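Local structure of putative mannose-6-phosphate isomerase YvyI (Bacillus subtilis, 1QWR) at residues Glu114-Asp125 against Ala182-Ala193. The protein probably catalyses the zinc-dependent interconversion of D-mannose 6-phosphate and D-fructose 6-phosphate. Sequence-based numbering, arbitrary orientation.
Sequences ELGKTECWYIID and ALVLETQQNSDA. With ZN (zinc ion), chain E.
One wall of the zinc site is a pair of antiparallel strands, 119-125 and 182-189, where Trp121 and Glu186 pair beside the metal ligand Glu119. OE2 of Glu119 lies 2.5 Å from the zinc ion, whose other protein ligands are His101 and His176. Lys117 NZ makes a salt bridge to Glu119 OE1 at 3.2 Å, its hydrogen bond weak; this is the carboxylate oxygen not bound to the metal. Glu186 reaches the same neighbourhood with an extended chain, CG anti to the backbone N (chi1 -172°), that runs alongside the indole. Its OE2 accepts a hydrogen bond from Trp121 NE1 at 2.9 Å on its anti lone pair, close to the ring plane; tryptophan suits the place because it joins an apolar body to one edge N-H. That bond, with a water on OE1, helps to hold the carboxylate, although Glu119 OE1 lies only 3.5 Å from Glu186 OE2, a like-charge approach that the nearby lysine and zinc probably ease. A phenylalanine in place of Trp121 would probably leave Glu186 OE2 without this donor and its carboxylate freer to turn beside the zinc. In this cupin fold, alternation sends Trp121, Ile123 and Val184 to the zinc-bearing face and Tyr122 and Leu185 to the other. Beta-branched Val184, suited to a strand, packs CG1 against Trp121 CB at 3.7 Å. A classic beta bulge lets Leu183 O accept from both Ile124 N and Asp125 N. Beyond the strands' other end, Ser191 OG donates to Leu115 O at 2.8 Å from above the carbonyl plane, and accepts from Ala193 N in an ST turn.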
ATOM      1  N   GLU A 114      -2.466  -1.745  18.093  1.00 22.32           N
ATOM      2  CA  GLU A 114      -2.116  -1.693  16.680  1.00 21.03           C
ATOM      3  C   GLU A 114      -3.333  -1.107  15.959  1.00 20.52           C
ATOM      4  O   GLU A 114      -4.462  -1.330  16.373  1.00 20.22           O
ATOM      5  CB  GLU A 114      -1.867  -3.104  16.163  1.00 22.12           C
ATOM      6  CG  GLU A 114      -1.376  -3.191  14.744  1.00 24.11           C
ATOM      7  CD  GLU A 114       0.130  -3.017  14.652  1.00 26.20           C
ATOM      8  OE1 GLU A 114       0.685  -3.102  13.544  1.00 24.65           O
ATOM      9  OE2 GLU A 114       0.755  -2.797  15.699  1.00 29.12           O
ATOM     10  N   LEU A 115      -3.098  -0.351  14.893  1.00 19.51           N
ATOM     11  CA  LEU A 115      -4.206   0.213  14.120  1.00 17.80           C
ATOM     12  C   LEU A 115      -4.840  -0.894  13.295  1.00 17.55           C
ATOM     13  O   LEU A 115      -4.242  -1.963  13.108  1.00 18.99           O
ATOM     14  CB  LEU A 115      -3.694   1.292  13.157  1.00 18.36           C
ATOM     15  CG  LEU A 115      -3.140   2.605  13.708  1.00 18.01           C
ATOM     16  CD1 LEU A 115      -2.722   3.516  12.541  1.00 18.69           C
ATOM     17  CD2 LEU A 115      -4.193   3.287  14.556  1.00 21.28           C
ATOM     18  N   GLY A 116      -6.047  -0.647  12.798  1.00 17.25           N
ATOM     19  CA  GLY A 116      -6.691  -1.631  11.931  1.00 16.96           C
ATOM     20  C   GLY A 116      -5.992  -1.524  10.580  1.00 17.04           C
ATOM     21  O   GLY A 116      -5.067  -0.715  10.432  1.00 13.66           O
ATOM     22  N   LYS A 117      -6.408  -2.299   9.586  1.00 16.00           N
ATOM     23  CA  LYS A 117      -5.730  -2.222   8.288  1.00 15.69           C
ATOM     24  C   LYS A 117      -6.658  -2.182   7.059  1.00 15.70           C
ATOM     25  O   LYS A 117      -6.746  -3.137   6.286  1.00 16.34           O
ATOM     26  CB  LYS A 117      -4.710  -3.374   8.148  1.00 17.23           C
ATOM     27  CG  LYS A 117      -3.548  -3.211   7.138  1.00 24.43           C
ATOM     28  CD  LYS A 117      -2.477  -4.299   7.516  1.00 23.84           C
ATOM     29  CE  LYS A 117      -1.263  -4.395   6.650  1.00 26.90           C
ATOM     30  NZ  LYS A 117      -1.565  -4.969   5.334  1.00 29.82           N
ATOM     31  N   THR A 118      -7.378  -1.080   6.916  1.00 15.00           N
ATOM     32  CA  THR A 118      -8.168  -0.867   5.709  1.00 14.13           C
ATOM     33  C   THR A 118      -7.045  -0.544   4.704  1.00 16.86           C
ATOM     34  O   THR A 118      -6.040   0.068   5.079  1.00 14.20           O
ATOM     35  CB  THR A 118      -9.104   0.325   5.894  1.00 16.87           C
ATOM     36  OG1 THR A 118     -10.234  -0.117   6.655  1.00 17.72           O
ATOM     37  CG2 THR A 118      -9.585   0.886   4.538  1.00 16.28           C
ATOM     38  N   GLU A 119      -7.190  -0.972   3.451  1.00 15.15           N
ATOM     39  CA  GLU A 119      -6.139  -0.752   2.463  1.00 16.38           C
ATOM     40  C   GLU A 119      -6.712  -0.725   1.053  1.00 15.83           C
ATOM     41  O   GLU A 119      -7.912  -0.879   0.853  1.00 17.75           O
ATOM     42  CB  GLU A 119      -5.109  -1.878   2.562  1.00 17.64           C
ATOM     43  CG  GLU A 119      -5.765  -3.242   2.315  1.00 17.43           C
ATOM     44  CD  GLU A 119      -4.814  -4.405   2.440  1.00 21.58           C
ATOM     45  OE1 GLU A 119      -3.778  -4.259   3.104  1.00 21.42           O
ATOM     46  OE2 GLU A 119      -5.116  -5.478   1.869  1.00 20.81           O
ATOM     47  N   CYS A 120      -5.847  -0.494   0.077  1.00 15.71           N
ATOM     48  CA  CYS A 120      -6.289  -0.483  -1.306  1.00 14.92           C
ATOM     49  C   CYS A 120      -5.127  -0.885  -2.212  1.00 15.12           C
ATOM     50  O   CYS A 120      -3.935  -0.794  -1.835  1.00 14.96           O
ATOM     51  CB  CYS A 120      -6.863   0.892  -1.675  1.00 12.52           C
ATOM     52  SG  CYS A 120      -5.604   2.201  -1.699  1.00 12.98           S
ATOM     53  N   TRP A 121      -5.477  -1.364  -3.394  1.00 13.31           N
ATOM     54  CA  TRP A 121      -4.490  -1.841  -4.343  1.00 14.76           C
ATOM     55  C   TRP A 121      -4.587  -1.179  -5.697  1.00 15.02           C
ATOM     56  O   TRP A 121      -5.682  -1.063  -6.263  1.00 16.06           O
ATOM     57  CB  TRP A 121      -4.655  -3.343  -4.600  1.00 14.80           C
ATOM     58  CG  TRP A 121      -4.556  -4.204  -3.418  1.00 17.13           C
ATOM     59  CD1 TRP A 121      -3.684  -4.081  -2.380  1.00 16.42           C
ATOM     60  CD2 TRP A 121      -5.341  -5.376  -3.157  1.00 16.97           C
ATOM     61  NE1 TRP A 121      -3.872  -5.107  -1.485  1.00 15.25           N
ATOM     62  CE2 TRP A 121      -4.886  -5.915  -1.938  1.00 18.51           C
ATOM     63  CE3 TRP A 121      -6.385  -6.020  -3.840  1.00 19.35           C
ATOM     64  CZ2 TRP A 121      -5.435  -7.070  -1.378  1.00 20.39           C
ATOM     65  CZ3 TRP A 121      -6.937  -7.177  -3.285  1.00 21.66           C
ATOM     66  CH2 TRP A 121      -6.462  -7.689  -2.066  1.00 19.39           C
ATOM     67  N   TYR A 122      -3.447  -0.723  -6.198  1.00 13.55           N
ATOM     68  CA  TYR A 122      -3.399  -0.197  -7.548  1.00 15.52           C
ATOM     69  C   TYR A 122      -2.563  -1.242  -8.263  1.00 16.63           C
ATOM     70  O   TYR A 122      -1.424  -1.513  -7.871  1.00 14.22           O
ATOM     71  CB  TYR A 122      -2.678   1.151  -7.655  1.00 13.63           C
ATOM     72  CG  TYR A 122      -2.447   1.524  -9.093  1.00 14.78           C
ATOM     73  CD1 TYR A 122      -3.516   1.928  -9.899  1.00 18.52           C
ATOM     74  CD2 TYR A 122      -1.174   1.397  -9.688  1.00 14.81           C
ATOM     75  CE1 TYR A 122      -3.331   2.190 -11.260  1.00 17.16           C
ATOM     76  CE2 TYR A 122      -0.982   1.661 -11.056  1.00 14.91           C
ATOM     77  CZ  TYR A 122      -2.071   2.051 -11.835  1.00 16.60           C
ATOM     78  OH  TYR A 122      -1.924   2.243 -13.203  1.00 16.93           O
ATOM     79  N   ILE A 123      -3.125  -1.843  -9.307  1.00 16.13           N
ATOM     80  CA  ILE A 123      -2.401  -2.866 -10.038  1.00 17.67           C
ATOM     81  C   ILE A 123      -1.476  -2.216 -11.073  1.00 16.45           C
ATOM     82  O   ILE A 123      -1.931  -1.724 -12.115  1.00 17.44           O
ATOM     83  CB  ILE A 123      -3.372  -3.820 -10.757  1.00 18.16           C
ATOM     84  CG1 ILE A 123      -4.406  -4.368  -9.757  1.00 18.98           C
ATOM     85  CG2 ILE A 123      -2.581  -4.940 -11.460  1.00 17.66           C
ATOM     86  CD1 ILE A 123      -3.797  -5.170  -8.560  1.00 17.57           C
ATOM     87  N   ILE A 124      -0.180  -2.214 -10.790  1.00 18.02           N
ATOM     88  CA  ILE A 124       0.766  -1.613 -11.712  1.00 17.54           C
ATOM     89  C   ILE A 124       0.871  -2.496 -12.950  1.00 19.71           C
ATOM     90  O   ILE A 124       0.784  -2.010 -14.078  1.00 20.02           O
ATOM     91  CB  ILE A 124       2.177  -1.469 -11.079  1.00 17.32           C
ATOM     92  CG1 ILE A 124       2.119  -0.548  -9.848  1.00 17.48           C
ATOM     93  CG2 ILE A 124       3.127  -0.851 -12.098  1.00 17.26           C
ATOM     94  CD1 ILE A 124       3.334  -0.688  -8.909  1.00 17.15           C
ATOM     95  N   ASP A 125       1.038  -3.796 -12.735  1.00 19.73           N
ATOM     96  CA  ASP A 125       1.158  -4.738 -13.851  1.00 19.60           C
ATOM     97  C   ASP A 125       0.734  -6.113 -13.346  1.00 23.15           C
ATOM     98  O   ASP A 125       0.691  -6.369 -12.141  1.00 20.58           O
ATOM     99  CB  ASP A 125       2.613  -4.788 -14.335  1.00 21.14           C
ATOM    100  CG  ASP A 125       2.760  -5.383 -15.740  1.00 22.73           C
ATOM    101  OD1 ASP A 125       1.747  -5.751 -16.365  1.00 21.65           O
ATOM    102  OD2 ASP A 125       3.905  -5.480 -16.221  1.00 25.41           O
ATOM    103  N   ALA A 182       1.298 -10.552 -10.080  1.00 20.23           N
ATOM    104  CA  ALA A 182       0.834  -9.173  -9.959  1.00 18.29           C
ATOM    105  C   ALA A 182       1.901  -8.318  -9.310  1.00 17.97           C
ATOM    106  O   ALA A 182       2.637  -8.798  -8.455  1.00 17.15           O
ATOM    107  CB  ALA A 182      -0.448  -9.124  -9.098  1.00 18.04           C
ATOM    108  N   LEU A 183       1.980  -7.062  -9.737  1.00 15.39           N
ATOM    109  CA  LEU A 183       2.924  -6.083  -9.197  1.00 15.68           C
ATOM    110  C   LEU A 183       2.005  -4.981  -8.693  1.00 14.41           C
ATOM    111  O   LEU A 183       1.346  -4.310  -9.491  1.00 16.40           O
ATOM    112  CB  LEU A 183       3.820  -5.553 -10.308  1.00 15.89           C
ATOM    113  CG  LEU A 183       4.771  -4.451  -9.862  1.00 17.50           C
ATOM    114  CD1 LEU A 183       5.758  -4.996  -8.839  1.00 18.42           C
ATOM    115  CD2 LEU A 183       5.513  -3.943 -11.088  1.00 19.74           C
ATOM    116  N   VAL A 184       1.981  -4.771  -7.378  1.00 13.50           N
ATOM    117  CA  VAL A 184       1.034  -3.835  -6.772  1.00 14.73           C
ATOM    118  C   VAL A 184       1.578  -2.702  -5.908  1.00 15.39           C
ATOM    119  O   VAL A 184       2.561  -2.894  -5.192  1.00 16.00           O
ATOM    120  CB  VAL A 184       0.050  -4.652  -5.871  1.00 17.36           C
ATOM    121  CG1 VAL A 184      -1.051  -3.756  -5.271  1.00 14.84           C
ATOM    122  CG2 VAL A 184      -0.557  -5.772  -6.668  1.00 16.31           C
ATOM    123  N   LEU A 185       0.929  -1.538  -5.977  1.00 15.11           N
ATOM    124  CA  LEU A 185       1.262  -0.415  -5.090  1.00 14.51           C
ATOM    125  C   LEU A 185       0.080  -0.461  -4.093  1.00 15.62           C
ATOM    126  O   LEU A 185      -1.073  -0.151  -4.439  1.00 13.38           O
ATOM    127  CB  LEU A 185       1.307   0.923  -5.841  1.00 14.01           C
ATOM    128  CG  LEU A 185       1.804   2.183  -5.089  1.00 15.86           C
ATOM    129  CD1 LEU A 185       0.872   2.515  -3.936  1.00 14.93           C
ATOM    130  CD2 LEU A 185       3.204   1.963  -4.575  1.00 17.27           C
ATOM    131  N   GLU A 186       0.387  -0.855  -2.852  1.00 14.00           N
ATOM    132  CA  GLU A 186      -0.594  -1.006  -1.796  1.00 16.14           C
ATOM    133  C   GLU A 186      -0.524   0.136  -0.787  1.00 16.47           C
ATOM    134  O   GLU A 186       0.518   0.369  -0.175  1.00 16.21           O
ATOM    135  CB  GLU A 186      -0.340  -2.331  -1.077  1.00 15.44           C
ATOM    136  CG  GLU A 186      -1.394  -2.754  -0.060  1.00 16.98           C
ATOM    137  CD  GLU A 186      -1.003  -4.059   0.594  1.00 18.11           C
ATOM    138  OE1 GLU A 186       0.055  -4.084   1.252  1.00 18.18           O
ATOM    139  OE2 GLU A 186      -1.735  -5.067   0.430  1.00 21.68           O
ATOM    140  N   THR A 187      -1.626   0.854  -0.626  1.00 13.07           N
ATOM    141  CA  THR A 187      -1.649   1.953   0.337  1.00 13.76           C
ATOM    142  C   THR A 187      -2.542   1.457   1.471  1.00 14.43           C
ATOM    143  O   THR A 187      -3.642   1.000   1.227  1.00 14.48           O
ATOM    144  CB  THR A 187      -2.186   3.250  -0.314  1.00 13.17           C
ATOM    145  OG1 THR A 187      -1.324   3.618  -1.411  1.00 13.27           O
ATOM    146  CG2 THR A 187      -2.180   4.413   0.703  1.00 13.95           C
ATOM    147  N   GLN A 188      -2.049   1.508   2.705  1.00 13.69           N
ATOM    148  CA  GLN A 188      -2.827   0.975   3.824  1.00 13.30           C
ATOM    149  C   GLN A 188      -2.630   1.793   5.108  1.00 13.80           C
ATOM    150  O   GLN A 188      -1.818   2.720   5.142  1.00 12.58           O
ATOM    151  CB  GLN A 188      -2.385  -0.478   4.046  1.00 14.69           C
ATOM    152  CG  GLN A 188      -0.936  -0.624   4.560  1.00 15.48           C
ATOM    153  CD  GLN A 188      -0.160  -1.740   3.842  1.00 19.04           C
ATOM    154  OE1 GLN A 188       0.349  -1.555   2.721  1.00 21.60           O
ATOM    155  NE2 GLN A 188      -0.081  -2.895   4.473  1.00 15.17           N
ATOM    156  N   GLN A 189      -3.399   1.490   6.153  1.00 15.13           N
ATOM    157  CA  GLN A 189      -3.187   2.182   7.416  1.00 13.21           C
ATOM    158  C   GLN A 189      -1.863   1.614   7.910  1.00 13.29           C
ATOM    159  O   GLN A 189      -1.473   0.517   7.507  1.00 14.79           O
ATOM    160  CB  GLN A 189      -4.250   1.824   8.450  1.00 15.18           C
ATOM    161  CG  GLN A 189      -5.636   2.286   8.083  1.00 12.06           C
ATOM    162  CD  GLN A 189      -6.606   1.971   9.186  1.00 16.84           C
ATOM    163  OE1 GLN A 189      -6.662   2.668  10.211  1.00 19.13           O
ATOM    164  NE2 GLN A 189      -7.359   0.908   9.008  1.00  9.88           N
ATOM    165  N   ASN A 190      -1.214   2.353   8.810  1.00 14.84           N
ATOM    166  CA  ASN A 190       0.075   1.971   9.427  1.00 14.47           C
ATOM    167  C   ASN A 190      -0.183   0.836  10.441  1.00 13.51           C
ATOM    168  O   ASN A 190      -0.436   1.054  11.630  1.00 13.39           O
ATOM    169  CB  ASN A 190       0.649   3.222  10.099  1.00 14.29           C
ATOM    170  CG  ASN A 190       1.929   2.944  10.866  1.00 14.52           C
ATOM    171  OD1 ASN A 190       2.563   1.896  10.702  1.00 16.31           O
ATOM    172  ND2 ASN A 190       2.321   3.897  11.702  1.00 12.71           N
ATOM    173  N   SER A 191      -0.138  -0.391   9.942  1.00 13.19           N
ATOM    174  CA  SER A 191      -0.481  -1.547  10.752  1.00 13.48           C
ATOM    175  C   SER A 191       0.086  -2.793  10.108  1.00 14.84           C
ATOM    176  O   SER A 191       0.337  -2.797   8.900  1.00 13.33           O
ATOM    177  CB  SER A 191      -2.020  -1.657  10.813  1.00 16.54           C
ATOM    178  OG  SER A 191      -2.483  -2.954  11.177  1.00 15.97           O
ATOM    179  N   ASP A 192       0.290  -3.847  10.901  1.00 16.65           N
ATOM    180  CA  ASP A 192       0.786  -5.119  10.378  1.00 17.40           C
ATOM    181  C   ASP A 192      -0.147  -6.210  10.899  1.00 19.73           C
ATOM    182  O   ASP A 192       0.236  -7.372  10.988  1.00 20.48           O
ATOM    183  CB  ASP A 192       2.231  -5.359  10.854  1.00 21.54           C
ATOM    184  CG  ASP A 192       2.921  -6.507  10.119  1.00 24.86           C
ATOM    185  OD1 ASP A 192       2.647  -6.741   8.917  1.00 24.16           O
ATOM    186  OD2 ASP A 192       3.775  -7.169  10.756  1.00 26.34           O
ATOM    187  N   ALA A 193      -1.375  -5.819  11.233  1.00 17.09           N
ATOM    188  CA  ALA A 193      -2.379  -6.753  11.762  1.00 17.93           C
ATOM    189  C   ALA A 193      -3.021  -7.605  10.672  1.00 18.53           C
ATOM    190  O   ALA A 193      -3.846  -7.126   9.869  1.00 16.42           O
ATOM    191  CB  ALA A 193      -3.431  -5.987  12.520  1.00 17.46           C
TER
HETATM  192 ZN    ZN E 604      -3.885  -7.520   2.638  0.95 52.15          ZN
HETATM  193  O   HOH W   1      -0.144   0.514  14.342  1.00 23.45           O
HETATM  194  O   HOH W   2       0.679  -5.876   3.120  1.00 25.71           O
HETATM  195  O   HOH W   3      -1.973  -6.014   3.544  1.00 35.97           O